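Local atomic coordinates of leucine-rich repeat protein TpLRR (Treponema pallidum, PDB entry 6MLX), a protein that is of unknown function but is a secreted, probably periplasmic leucine-rich repeat protein whose stacked repeats may serve as a scaffold for binding other molecules. Residues 9-14 with 22-27; 32-37 with 57-62; 62-67 with 85-90; 71-76 with 94-99. All coordinates share one frame; numbering follows the deposited sequence.

Contact 1 (9-14 with 22-27); sequences KFFQYG and IIITRY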
loop_
_atom_site.group_PDB
_atom_site.type_symbol
_atom_site.label_atom_id
_atom_site.label_comp_id
_atom_site.label_asym_id
_atom_site.label_seq_id
_atom_site.Cartn_x
_atom_site.Cartn_y
_atom_site.Cartn_z
ATOM N N LYS A 9 -20.236 -13.258 11.005
ATOM C CA LYS A 9 -20.304 -14.638 10.526
ATOM C C LYS A 9 -19.657 -14.811 9.154
ATOM O O LYS A 9 -19.322 -15.942 8.777
ATOM C CB LYS A 9 -21.755 -15.125 10.497
ATOM C CG LYS A 9 -22.666 -14.377 9.539
ATOM C CD LYS A 9 -24.100 -14.838 9.732
ATOM C CE LYS A 9 -24.858 -14.901 8.420
ATOM N NZ LYS A 9 -26.218 -15.526 8.600
ATOM N N PHE A 10 -19.436 -13.723 8.414
ATOM C CA PHE A 10 -18.688 -13.808 7.165
ATOM C C PHE A 10 -17.169 -13.796 7.360
ATOM O O PHE A 10 -16.445 -13.846 6.359
ATOM C CB PHE A 10 -19.110 -12.671 6.225
ATOM C CG PHE A 10 -20.518 -12.807 5.693
ATOM C CD1 PHE A 10 -21.554 -12.031 6.203
ATOM C CD2 PHE A 10 -20.810 -13.728 4.689
ATOM C CE1 PHE A 10 -22.855 -12.167 5.721
ATOM C CE2 PHE A 10 -22.113 -13.872 4.201
ATOM C CZ PHE A 10 -23.131 -13.087 4.713
ATOM N N PHE A 11 -16.660 -13.757 8.602
ATOM C CA PHE A 11 -15.218 -13.779 8.853
ATOM C C PHE A 11 -14.819 -14.916 9.784
ATOM O O PHE A 11 -15.520 -15.217 10.753
ATOM C CB PHE A 11 -14.716 -12.468 9.490
ATOM C CG PHE A 11 -15.132 -11.253 8.754
ATOM C CD1 PHE A 11 -14.369 -10.772 7.703
ATOM C CD2 PHE A 11 -16.315 -10.605 9.086
ATOM C CE1 PHE A 11 -14.768 -9.656 7.006
ATOM C CE2 PHE A 11 -16.725 -9.491 8.394
ATOM C CZ PHE A 11 -15.944 -9.010 7.352
ATOM N N GLN A 12 -13.670 -15.523 9.488
ATOM C CA GLN A 12 -12.906 -16.286 10.457
ATOM C C GLN A 12 -11.885 -15.362 11.106
ATOM O O GLN A 12 -11.289 -14.504 10.434
ATOM C CB GLN A 12 -12.199 -17.467 9.787
ATOM C CG GLN A 12 -13.156 -18.370 9.037
ATOM C CD GLN A 12 -12.496 -19.601 8.465
ATOM O OE1 GLN A 12 -11.268 -19.678 8.331
ATOM N NE2 GLN A 12 -13.315 -20.587 8.126
ATOM N N TYR A 13 -11.672 -15.561 12.410
ATOM C CA TYR A 13 -10.844 -14.672 13.216
ATOM C C TYR A 13 -10.236 -15.434 14.380
ATOM O O TYR A 13 -10.717 -16.502 14.775
ATOM C CB TYR A 13 -11.648 -13.488 13.778
ATOM C CG TYR A 13 -12.840 -13.908 14.612
ATOM C CD1 TYR A 13 -12.739 -14.075 15.988
ATOM C CD2 TYR A 13 -14.068 -14.138 14.016
ATOM C CE1 TYR A 13 -13.847 -14.468 16.748
ATOM C CE2 TYR A 13 -15.168 -14.525 14.757
ATOM C CZ TYR A 13 -15.051 -14.691 16.123
ATOM O OH TYR A 13 -16.161 -15.080 16.845
ATOM N N GLY A 14 -9.167 -14.854 14.930
ATOM C CA GLY A 14 -8.597 -15.308 16.179
ATOM C C GLY A 14 -8.451 -14.157 17.159
ATOM O O GLY A 14 -8.806 -13.009 16.866
ATOM N N ILE A 22 -9.246 -8.610 18.118
ATOM C CA ILE A 22 -9.600 -9.624 17.129
ATOM C C ILE A 22 -8.716 -9.440 15.902
ATOM O O ILE A 22 -8.576 -8.318 15.393
ATOM C CB ILE A 22 -11.093 -9.525 16.753
ATOM C CG1 ILE A 22 -11.983 -9.727 17.987
ATOM C CG2 ILE A 22 -11.462 -10.533 15.668
ATOM C CD1 ILE A 22 -11.725 -11.030 18.712
ATOM N N ILE A 23 -8.107 -10.534 15.442
ATOM C CA ILE A 23 -7.366 -10.601 14.187
ATOM C C ILE A 23 -8.249 -11.298 13.161
ATOM O O ILE A 23 -8.662 -12.443 13.374
ATOM C CB ILE A 23 -6.049 -11.369 14.359
ATOM C CG1 ILE A 23 -5.150 -10.677 15.395
ATOM C CG2 ILE A 23 -5.369 -11.599 12.980
ATOM C CD1 ILE A 23 -3.947 -11.501 15.849
ATOM N N ILE A 24 -8.541 -10.627 12.049
ATOM C CA ILE A 24 -9.377 -11.223 11.007
ATOM C C ILE A 24 -8.492 -12.075 10.102
ATOM O O ILE A 24 -7.552 -11.571 9.479
ATOM C CB ILE A 24 -10.119 -10.150 10.201
ATOM C CG1 ILE A 24 -11.031 -9.331 11.105
ATOM C CG2 ILE A 24 -10.945 -10.789 9.086
ATOM C CD1 ILE A 24 -12.185 -10.107 11.684
ATOM N N THR A 25 -8.783 -13.375 10.043
ATOM C CA THR A 25 -7.952 -14.308 9.298
ATOM C C THR A 25 -8.541 -14.686 7.948
ATOM O O THR A 25 -7.785 -15.090 7.058
ATOM C CB THR A 25 -7.707 -15.583 10.118
ATOM O OG1 THR A 25 -8.961 -16.218 10.398
ATOM C CG2 THR A 25 -7.042 -15.237 11.422
ATOM N N ARG A 26 -9.852 -14.574 7.765
ATOM C CA ARG A 26 -10.385 -14.872 6.444
ATOM C C ARG A 26 -11.745 -14.200 6.290
ATOM O O ARG A 26 -12.538 -14.143 7.235
ATOM C CB ARG A 26 -10.475 -16.392 6.204
ATOM C CG ARG A 26 -10.892 -16.808 4.796
ATOM C CD ARG A 26 -9.853 -16.335 3.733
ATOM N NE ARG A 26 -9.945 -17.093 2.478
ATOM C CZ ARG A 26 -9.688 -16.601 1.264
ATOM N NH1 ARG A 26 -9.340 -15.337 1.096
ATOM N NH2 ARG A 26 -9.795 -17.384 0.200
ATOM N N TYR A 27 -11.982 -13.654 5.102
ATOM C CA TYR A 27 -13.308 -13.230 4.693
ATOM C C TYR A 27 -13.915 -14.355 3.869
ATOM O O TYR A 27 -13.311 -14.803 2.887
ATOM C CB TYR A 27 -13.249 -11.928 3.900
ATOM C CG TYR A 27 -14.558 -11.558 3.234
ATOM C CD1 TYR A 27 -15.708 -11.342 3.982
ATOM C CD2 TYR A 27 -14.631 -11.406 1.856
ATOM C CE1 TYR A 27 -16.899 -10.993 3.376
ATOM C CE2 TYR A 27 -15.809 -11.064 1.235
ATOM C CZ TYR A 27 -16.942 -10.859 1.995
ATOM O OH TYR A 27 -18.104 -10.511 1.360
#
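An antiparallel beta hairpin near the N-terminus, strands 11-15 and 22-27, carries a classic beta bulge, and the contact shows how one carbonyl can absorb an extra residue. Gln12 faces both Thr25 and Arg26. Its carbonyl oxygen takes the amide of Thr25 on an in-plane lone pair, Thr25 N to Gln12 O being 2.8 Å. Arg26 N reaches the same Gln12 O at 3.0 Å. It comes from 32° above the carbonyl plane. Thr25 OG1, set between its own backbone N and carbonyl carbon, adds a weak third bond to this oxygen. Gln12 N answers to Arg26 O, and beyond the bulge Gly14 and Ile23 exchange a reciprocal pair of bonds.

On the face of Phe11, Ile24 and Tyr27, the Phe11 and Tyr27 rings cross obliquely, with Phe11 CE1 3.6 Å from Tyr27 CD1 and the planes 42° apart. CG2 of Ile24 reaches Phe11 CD1 at 3.7 Å, and CD1 of the same isoleucine lies against the CB atoms of Phe11 and Tyr13. The exposed Tyr13 ring leads away from the other strand (chi1 57°), so its CB makes the contact, 3.5 Å from Ile22 CG2. Tyr27 OH bonds to Gly31 N, and Arg26 turns its NH1 to Tyr54 O, so both polar ends are held outside the hairpin.

Two amides, backed by the weak Thr25 hydroxyl bond, thus converge on Gln12 O and hold the bulge, while the apolar face is turned toward Val34 and Leu36, in strand 33-35 and just beyond.

Contact 2 (32-37 with 57-62); sequences IAVVLP and VSLVRV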
loop_
_atom_site.group_PDB
_atom_site.type_symbol
_atom_site.label_atom_id
_atom_site.label_comp_id
_atom_site.label_asym_id
_atom_site.label_seq_id
_atom_site.Cartn_x
_atom_site.Cartn_y
_atom_site.Cartn_z
ATOM N N ILE A 32 -20.024 -7.402 -2.737
ATOM C CA ILE A 32 -19.271 -6.400 -3.477
ATOM C C ILE A 32 -18.643 -5.379 -2.544
ATOM O O ILE A 32 -17.790 -4.584 -2.980
ATOM C CB ILE A 32 -20.204 -5.732 -4.496
ATOM C CG1 ILE A 32 -21.477 -5.276 -3.782
ATOM C CG2 ILE A 32 -20.534 -6.717 -5.598
ATOM C CD1 ILE A 32 -22.162 -4.118 -4.441
ATOM N N ALA A 33 -19.019 -5.400 -1.266
ATOM C CA ALA A 33 -18.633 -4.384 -0.299
ATOM C C ALA A 33 -18.601 -5.021 1.080
ATOM O O ALA A 33 -19.590 -5.629 1.511
ATOM C CB ALA A 33 -19.608 -3.200 -0.324
ATOM N N VAL A 34 -17.457 -4.899 1.746
ATOM C CA VAL A 34 -17.266 -5.310 3.128
ATOM C C VAL A 34 -17.012 -4.050 3.942
ATOM O O VAL A 34 -16.222 -3.190 3.531
ATOM C CB VAL A 34 -16.098 -6.308 3.255
ATOM C CG1 VAL A 34 -15.662 -6.498 4.711
ATOM C CG2 VAL A 34 -16.483 -7.628 2.640
ATOM N N VAL A 35 -17.742 -3.902 5.041
ATOM C CA VAL A 35 -17.415 -2.942 6.082
ATOM C C VAL A 35 -16.963 -3.780 7.269
ATOM O O VAL A 35 -17.788 -4.355 7.990
ATOM C CB VAL A 35 -18.592 -2.034 6.448
ATOM C CG1 VAL A 35 -18.187 -1.097 7.581
ATOM C CG2 VAL A 35 -19.066 -1.246 5.235
ATOM N N LEU A 36 -15.652 -3.881 7.442
ATOM C CA LEU A 36 -15.091 -4.675 8.518
ATOM C C LEU A 36 -15.575 -4.153 9.867
ATOM O O LEU A 36 -15.387 -2.960 10.167
ATOM C CB LEU A 36 -13.571 -4.617 8.471
ATOM C CG LEU A 36 -12.913 -5.694 9.306
ATOM C CD1 LEU A 36 -13.150 -7.006 8.595
ATOM C CD2 LEU A 36 -11.425 -5.408 9.490
ATOM N N PRO A 37 -16.177 -5.004 10.709
ATOM C CA PRO A 37 -16.667 -4.530 12.009
ATOM C C PRO A 37 -15.532 -3.976 12.856
ATOM O O PRO A 37 -14.423 -4.510 12.878
ATOM C CB PRO A 37 -17.277 -5.791 12.643
ATOM C CG PRO A 37 -16.516 -6.932 12.009
ATOM C CD PRO A 37 -16.316 -6.468 10.567
ATOM N N VAL A 57 -11.962 -11.794 -5.708
ATOM C CA VAL A 57 -12.217 -11.045 -6.936
ATOM C C VAL A 57 -13.573 -10.359 -6.958
ATOM O O VAL A 57 -13.816 -9.525 -7.838
ATOM C CB VAL A 57 -12.106 -11.953 -8.179
ATOM C CG1 VAL A 57 -10.674 -12.429 -8.375
ATOM C CG2 VAL A 57 -13.080 -13.133 -8.078
ATOM N N SER A 58 -14.461 -10.679 -6.019
ATOM C CA SER A 58 -15.775 -10.053 -5.979
ATOM C C SER A 58 -15.756 -8.646 -5.396
ATOM O O SER A 58 -16.678 -7.869 -5.662
ATOM C CB SER A 58 -16.722 -10.910 -5.147
ATOM O OG SER A 58 -16.254 -10.963 -3.808
ATOM N N LEU A 59 -14.751 -8.308 -4.591
ATOM C CA LEU A 59 -14.792 -7.084 -3.804
ATOM C C LEU A 59 -14.539 -5.861 -4.673
ATOM O O LEU A 59 -13.633 -5.857 -5.512
ATOM C CB LEU A 59 -13.774 -7.156 -2.666
ATOM C CG LEU A 59 -14.358 -7.903 -1.469
ATOM C CD1 LEU A 59 -13.291 -8.283 -0.460
ATOM C CD2 LEU A 59 -15.427 -7.035 -0.827
ATOM N N VAL A 60 -15.365 -4.834 -4.468
ATOM C CA VAL A 60 -15.203 -3.536 -5.105
ATOM C C VAL A 60 -14.800 -2.468 -4.093
ATOM O O VAL A 60 -14.005 -1.577 -4.406
ATOM C CB VAL A 60 -16.506 -3.145 -5.841
ATOM C CG1 VAL A 60 -16.448 -1.715 -6.399
ATOM C CG2 VAL A 60 -16.795 -4.141 -6.955
ATOM N N ARG A 61 -15.326 -2.552 -2.872
ATOM C CA ARG A 61 -15.052 -1.582 -1.822
ATOM C C ARG A 61 -14.860 -2.316 -0.504
ATOM O O ARG A 61 -15.606 -3.249 -0.184
ATOM C CB ARG A 61 -16.195 -0.557 -1.671
ATOM C CG ARG A 61 -16.679 0.100 -2.945
ATOM C CD ARG A 61 -18.161 0.455 -2.809
ATOM N NE ARG A 61 -18.841 0.508 -4.101
ATOM C CZ ARG A 61 -19.854 -0.294 -4.437
ATOM N NH1 ARG A 61 -20.304 -1.203 -3.568
ATOM N NH2 ARG A 61 -20.418 -0.187 -5.640
ATOM N N VAL A 62 -13.847 -1.896 0.249
ATOM C CA VAL A 62 -13.557 -2.415 1.578
ATOM C C VAL A 62 -13.416 -1.223 2.509
ATOM O O VAL A 62 -12.757 -0.234 2.165
ATOM C CB VAL A 62 -12.274 -3.268 1.589
ATOM C CG1 VAL A 62 -11.901 -3.662 3.012
ATOM C CG2 VAL A 62 -12.447 -4.505 0.720
#
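Backbone hydrogen bonds come first where residues 32-37 run alongside 57-62, strand 33-35 joining the first of the parallel rungs of the leucine-rich repeat solenoid. The carbonyl of Ile32 is shared by two successive amides. Arg61 N approaches Ile32 O in the carbonyl plane at 3.2 Å, whereas Val60 N sits closer to Ile32 O, at 2.9 Å, but 34° above that plane. One step further along, Val34 N returns a bond to Arg61 O, 3.1 Å away and again in plane. Weaker CA-H...O contacts fill in the ladder: Ala33 CA points at Arg61 O, and Val62 CA at Val34 O.

Apolar packing lies on the buried face, where Val34, Val62 and Leu59 turn to the solenoid's apolar interior. Val34 has CG1 anti to the backbone N (chi1 166°), which leaves CG2 to cross Leu59 obliquely and touch its CD2 at 3.7 Å. Phe11 and Tyr27 of the N-terminal hairpin also pack on Val34.

The opposite face is governed by the long side chain of Arg61. Extended from CG to NE, it lies alongside Ile32 and points the same way, bringing NH1 to 3.6 Å from Ile32 CD1. The methyl of Ala33 sits in the guanidinium plane, at its edge, with Ala33 CB 3.9 Å from Arg61 NH1. One guanidinium face is partly overlaid by Val60 CG1 from its own segment.

The charged group therefore meets hydrocarbon rather than an acid across this contact, so the joining of the two segments rests on main-chain bonds and van der Waals packing, with the doubly used Ile32 O gripping the entry to strand 61-63.

Contact 3 (62-67 with 85-90); sequences VSLPSS and IELPDG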
loop_
_atom_site.group_PDB
_atom_site.type_symbol
_atom_site.label_atom_id
_atom_site.label_comp_id
_atom_site.label_asym_id
_atom_site.label_seq_id
_atom_site.Cartn_x
_atom_site.Cartn_y
_atom_site.Cartn_z
ATOM N N VAL A 62 -13.847 -1.896 0.249
ATOM C CA VAL A 62 -13.557 -2.415 1.578
ATOM C C VAL A 62 -13.416 -1.223 2.509
ATOM O O VAL A 62 -12.757 -0.234 2.165
ATOM C CB VAL A 62 -12.274 -3.268 1.589
ATOM C CG1 VAL A 62 -11.901 -3.662 3.012
ATOM C CG2 VAL A 62 -12.447 -4.505 0.720
ATOM N N SER A 63 -14.041 -1.297 3.677
ATOM C CA SER A 63 -13.898 -0.263 4.689
ATOM C C SER A 63 -13.304 -0.897 5.935
ATOM O O SER A 63 -13.824 -1.903 6.428
ATOM C CB SER A 63 -15.249 0.398 4.990
ATOM O OG SER A 63 -15.170 1.244 6.129
ATOM N N LEU A 64 -12.216 -0.321 6.432
ATOM C CA LEU A 64 -11.624 -0.850 7.650
ATOM C C LEU A 64 -11.865 0.101 8.820
ATOM O O LEU A 64 -11.853 1.324 8.636
ATOM C CB LEU A 64 -10.117 -1.073 7.477
ATOM C CG LEU A 64 -9.748 -1.868 6.217
ATOM C CD1 LEU A 64 -8.233 -1.996 6.046
ATOM C CD2 LEU A 64 -10.388 -3.238 6.269
ATOM N N PRO A 65 -12.088 -0.430 10.021
ATOM C CA PRO A 65 -12.317 0.426 11.191
ATOM C C PRO A 65 -11.024 1.009 11.736
ATOM O O PRO A 65 -9.941 0.433 11.591
ATOM C CB PRO A 65 -12.922 -0.542 12.210
ATOM C CG PRO A 65 -12.265 -1.862 11.871
ATOM C CD PRO A 65 -12.220 -1.863 10.352
ATOM N N SER A 66 -11.170 2.149 12.429
ATOM C CA SER A 66 -10.018 2.854 13.000
ATOM C C SER A 66 -9.186 1.990 13.941
ATOM O O SER A 66 -8.008 2.298 14.179
ATOM C CB SER A 66 -10.486 4.123 13.708
ATOM O OG SER A 66 -11.717 3.891 14.370
ATOM N N SER A 67 -9.754 0.902 14.459
ATOM C CA SER A 67 -9.035 -0.006 15.340
ATOM C C SER A 67 -7.994 -0.853 14.618
ATOM O O SER A 67 -7.136 -1.446 15.283
ATOM C CB SER A 67 -10.044 -0.915 16.047
ATOM O OG SER A 67 -11.041 -1.338 15.126
ATOM N N ILE A 85 -10.649 1.472 -0.972
ATOM C CA ILE A 85 -10.483 0.922 0.363
ATOM C C ILE A 85 -10.317 2.095 1.315
ATOM O O ILE A 85 -9.450 2.955 1.104
ATOM C CB ILE A 85 -9.297 -0.061 0.460
ATOM C CG1 ILE A 85 -9.113 -0.531 1.907
ATOM C CG2 ILE A 85 -8.010 0.554 -0.104
ATOM C CD1 ILE A 85 -8.273 -1.804 2.059
ATOM N N GLU A 86 -11.162 2.155 2.337
ATOM C CA GLU A 86 -11.117 3.224 3.321
ATOM C C GLU A 86 -10.107 2.820 4.382
ATOM O O GLU A 86 -10.339 1.872 5.147
ATOM C CB GLU A 86 -12.493 3.475 3.932
ATOM C CG GLU A 86 -13.528 4.084 2.971
ATOM C CD GLU A 86 -12.999 5.288 2.192
ATOM O OE1 GLU A 86 -12.426 6.209 2.840
ATOM O OE2 GLU A 86 -13.203 5.339 0.950
ATOM N N LEU A 87 -8.991 3.510 4.410
ATOM C CA LEU A 87 -8.091 3.016 5.437
ATOM C C LEU A 87 -8.360 3.750 6.741
ATOM O O LEU A 87 -8.701 4.939 6.736
ATOM C CB LEU A 87 -6.637 3.204 5.025
ATOM C CG LEU A 87 -6.244 2.454 3.747
ATOM C CD1 LEU A 87 -4.782 2.678 3.390
ATOM C CD2 LEU A 87 -6.534 0.966 3.897
ATOM N N PRO A 88 -8.212 3.072 7.865
ATOM C CA PRO A 88 -8.464 3.723 9.150
ATOM C C PRO A 88 -7.349 4.692 9.518
ATOM O O PRO A 88 -6.200 4.531 9.101
ATOM C CB PRO A 88 -8.492 2.542 10.119
ATOM C CG PRO A 88 -7.565 1.528 9.518
ATOM C CD PRO A 88 -7.750 1.678 8.016
ATOM N N ASP A 89 -7.681 5.690 10.338
ATOM C CA ASP A 89 -6.580 6.451 10.918
ATOM C C ASP A 89 -5.761 5.642 11.921
ATOM O O ASP A 89 -4.649 6.043 12.254
ATOM C CB ASP A 89 -7.065 7.751 11.577
ATOM C CG ASP A 89 -5.912 8.543 12.203
ATOM O OD1 ASP A 89 -4.817 8.601 11.583
ATOM O OD2 ASP A 89 -6.060 9.072 13.330
ATOM N N GLY A 90 -6.225 4.489 12.382
ATOM C CA GLY A 90 -5.323 3.714 13.228
ATOM C C GLY A 90 -4.201 2.980 12.492
ATOM O O GLY A 90 -3.277 2.499 13.158
#
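Two main-chain bonds join residues 62-67 to 85-90, both made by Glu86, whose N and O grip residues 62 and 64 on the neighbouring strand. Glu86 N gives its hydrogen to Val62 O at 2.9 Å, nearly along the C=O axis. Leu64 N reaches Glu86 O at 3.2 Å, within the carbonyl plane. Val62 O receives a further CA-H...O contact from Ile85 CA, so this acceptor is engaged twice from one strand. Ser63 faces the other way, its backbone paired with Val34 and Leu36. Beyond the strands proline takes over: having no N-H to offer, Pro88 presents its ring instead, CB lying 3.0 Å from Pro65 O and CD 3.7 Å from Leu64 CB. Ser66 O is approached by Gly90 CA at 3.2 Å, and Ser67 OG is satisfied by Val45 O.

Inward, CD1 of Leu64 touches both Ile85 CD1 and Leu87 CD2, each at 4.0 Å; Leu64 and Leu87 run alongside each other in the same direction. Val62 and Ile85 do likewise. Leu-Pro pairs recurring at equivalent places, Leu64-Pro65 and Leu87-Pro88, with Pro88 set over Pro65 O and Ser66, mark the stacked consecutive coils of a leucine-rich repeat solenoid, consistent with the BspA-type family.

Contact 4 (71-76 with 94-99); sequences IGQHAF and IRHHAF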
loop_
_atom_site.group_PDB
_atom_site.type_symbol
_atom_site.label_atom_id
_atom_site.label_comp_id
_atom_site.label_asym_id
_atom_site.label_seq_id
_atom_site.Cartn_x
_atom_site.Cartn_y
_atom_site.Cartn_z
ATOM N N ILE A 71 -2.069 -4.413 8.410
ATOM C CA ILE A 71 -2.542 -5.202 7.276
ATOM C C ILE A 71 -1.422 -6.158 6.884
ATOM O O ILE A 71 -0.336 -5.716 6.484
ATOM C CB ILE A 71 -2.966 -4.317 6.093
ATOM C CG1 ILE A 71 -4.144 -3.427 6.502
ATOM C CG2 ILE A 71 -3.325 -5.163 4.871
ATOM C CD1 ILE A 71 -4.579 -2.448 5.435
ATOM N N GLY A 72 -1.680 -7.465 7.016
ATOM C CA GLY A 72 -0.651 -8.477 6.856
ATOM C C GLY A 72 -0.293 -8.776 5.406
ATOM O O GLY A 72 -0.885 -8.263 4.459
ATOM N N GLN A 73 0.700 -9.648 5.242
ATOM C CA GLN A 73 1.254 -9.896 3.916
ATOM C C GLN A 73 0.212 -10.517 2.988
ATOM O O GLN A 73 -0.609 -11.337 3.403
ATOM C CB GLN A 73 2.482 -10.806 4.012
ATOM C CG GLN A 73 2.152 -12.228 4.465
ATOM C CD GLN A 73 3.188 -13.247 4.026
ATOM O OE1 GLN A 73 4.384 -12.991 4.108
ATOM N NE2 GLN A 73 2.731 -14.419 3.562
ATOM N N HIS A 74 0.235 -10.093 1.725
ATOM C CA HIS A 74 -0.677 -10.612 0.703
ATOM C C HIS A 74 -2.142 -10.515 1.136
ATOM O O HIS A 74 -2.980 -11.287 0.664
ATOM C CB HIS A 74 -0.341 -12.071 0.333
ATOM C CG HIS A 74 1.029 -12.278 -0.249
ATOM N ND1 HIS A 74 1.278 -12.243 -1.605
ATOM C CD2 HIS A 74 2.212 -12.574 0.339
ATOM C CE1 HIS A 74 2.561 -12.476 -1.823
ATOM N NE2 HIS A 74 3.151 -12.672 -0.659
ATOM N N ALA A 75 -2.474 -9.575 2.037
ATOM C CA ALA A 75 -3.838 -9.524 2.576
ATOM C C ALA A 75 -4.883 -9.349 1.478
ATOM O O ALA A 75 -5.947 -9.979 1.515
ATOM C CB ALA A 75 -3.976 -8.403 3.600
ATOM N N PHE A 76 -4.621 -8.478 0.506
ATOM C CA PHE A 76 -5.562 -8.277 -0.590
ATOM C C PHE A 76 -4.950 -8.646 -1.933
ATOM O O PHE A 76 -5.415 -8.170 -2.967
ATOM C CB PHE A 76 -6.075 -6.838 -0.607
ATOM C CG PHE A 76 -6.767 -6.433 0.657
ATOM C CD1 PHE A 76 -8.127 -6.631 0.809
ATOM C CD2 PHE A 76 -6.058 -5.854 1.698
ATOM C CE1 PHE A 76 -8.772 -6.252 1.977
ATOM C CE2 PHE A 76 -6.691 -5.474 2.863
ATOM C CZ PHE A 76 -8.050 -5.674 3.003
ATOM N N ILE A 94 1.568 -1.765 6.622
ATOM C CA ILE A 94 1.042 -2.578 5.532
ATOM C C ILE A 94 2.178 -3.499 5.110
ATOM O O ILE A 94 3.216 -3.029 4.624
ATOM C CB ILE A 94 0.555 -1.722 4.355
ATOM C CG1 ILE A 94 -0.514 -0.733 4.807
ATOM C CG2 ILE A 94 0.019 -2.601 3.247
ATOM C CD1 ILE A 94 -0.964 0.216 3.727
ATOM N N ARG A 95 1.989 -4.806 5.296
ATOM C CA ARG A 95 3.049 -5.774 5.063
ATOM C C ARG A 95 3.144 -6.145 3.580
ATOM O O ARG A 95 2.335 -5.728 2.746
ATOM C CB ARG A 95 2.846 -7.001 5.950
ATOM C CG ARG A 95 3.047 -6.666 7.408
ATOM C CD ARG A 95 3.215 -7.867 8.302
ATOM N NE ARG A 95 3.834 -7.428 9.554
ATOM C CZ ARG A 95 3.715 -8.058 10.718
ATOM N NH1 ARG A 95 2.977 -9.157 10.800
ATOM N NH2 ARG A 95 4.312 -7.565 11.801
ATOM N N HIS A 96 4.160 -6.927 3.251
ATOM C CA HIS A 96 4.568 -7.054 1.862
ATOM C C HIS A 96 3.473 -7.702 1.004
ATOM O O HIS A 96 2.681 -8.530 1.467
ATOM C CB HIS A 96 5.897 -7.814 1.767
ATOM C CG HIS A 96 5.838 -9.240 2.219
ATOM N ND1 HIS A 96 5.550 -10.279 1.359
ATOM C CD2 HIS A 96 6.080 -9.805 3.427
ATOM C CE1 HIS A 96 5.593 -11.420 2.023
ATOM N NE2 HIS A 96 5.914 -11.163 3.280
ATOM N N HIS A 97 3.395 -7.247 -0.245
ATOM C CA HIS A 97 2.457 -7.723 -1.262
ATOM C C HIS A 97 0.999 -7.498 -0.893
ATOM O O HIS A 97 0.117 -8.082 -1.526
ATOM C CB HIS A 97 2.673 -9.220 -1.577
ATOM C CG HIS A 97 4.002 -9.527 -2.195
ATOM N ND1 HIS A 97 5.128 -9.773 -1.445
ATOM C CD2 HIS A 97 4.386 -9.620 -3.494
ATOM C CE1 HIS A 97 6.151 -10.001 -2.250
ATOM N NE2 HIS A 97 5.727 -9.917 -3.499
ATOM N N ALA A 98 0.711 -6.667 0.112
ATOM C CA ALA A 98 -0.649 -6.601 0.641
ATOM C C ALA A 98 -1.679 -6.266 -0.433
ATOM O O ALA A 98 -2.821 -6.729 -0.351
ATOM C CB ALA A 98 -0.741 -5.584 1.772
ATOM N N PHE A 99 -1.305 -5.478 -1.444
ATOM C CA PHE A 99 -2.218 -5.123 -2.530
ATOM C C PHE A 99 -1.657 -5.540 -3.879
ATOM O O PHE A 99 -1.949 -4.925 -4.909
ATOM C CB PHE A 99 -2.534 -3.629 -2.511
ATOM C CG PHE A 99 -3.270 -3.198 -1.282
ATOM C CD1 PHE A 99 -4.641 -3.387 -1.184
ATOM C CD2 PHE A 99 -2.589 -2.629 -0.214
ATOM C CE1 PHE A 99 -5.334 -3.004 -0.053
ATOM C CE2 PHE A 99 -3.274 -2.233 0.931
ATOM C CZ PHE A 99 -4.655 -2.428 1.009
#
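Three histidines crowd together where residues 71-76 lie on 94-99. His97 sets its CB over one face of the His74 ring, 3.4 Å from the centroid, in a CH-pi contact. The two rings are almost parallel, 5° apart, but slid so far that they barely overlap. His96 stands nearly upright to His74. His96 ND1 and His97 ND1 are hydrogen-bonded at 2.9 Å, and either could be the donor; this fixes the turn of both rings. Gln73 covers one face of the His96 ring with its CB, the amide plane turned 81° from the ring. His74 ND1 hydrogen-bonds Asp77 OD2, and this carboxylate might raise the imidazole's proton affinity.

Gly72 to Ala75 and Arg95 to Ala98 form equivalent type II turns, the same corner in two adjacent coils of the leucine-rich repeat solenoid. Three amides tie one corner to the next. Arg95 N meets Ile71 O at 2.8 Å, nearly along the C=O axis. His74 N lies 2.9 Å from His96 O. The shortest of the three runs from Phe76 N to Ala98 O, at 2.7 Å.

On the buried side Phe76 and Phe99 share one orientation, each with CG anti to the carbonyl carbon. Their planes are near-parallel but slid apart, so the rings barely overlap, with Phe76 CD2 3.4 Å from Phe99 CE1. This file of phenylalanines continues to Phe53 on one side and Phe122 on the other, while Ile71 CG2 rests against the methyl of Ala98.

Overall arrangement
The four contacts follow the solenoid from its N-terminal end inward, their centres lying about 21, 17, 13 and 8 Å from the centre of the chain. Contact 1 packs against contact 2, Tyr27 CZ meeting Val34 CG2 at 3.3 Å, with the centres about 14 Å apart. Contacts 2 and 3 share Val62 and strand 61-63, so the ladder of one runs directly into the other; Val34 O and Ser63 N, 2.9 Å apart, probably bond. Contacts 3 and 4 alternate along the chain and join two sides of the same pair of coils across the core, where Leu64 CD1 touches Ile71 CD1 at 3.7 Å and Ile85 CD1 lies against Phe76 and Phe99.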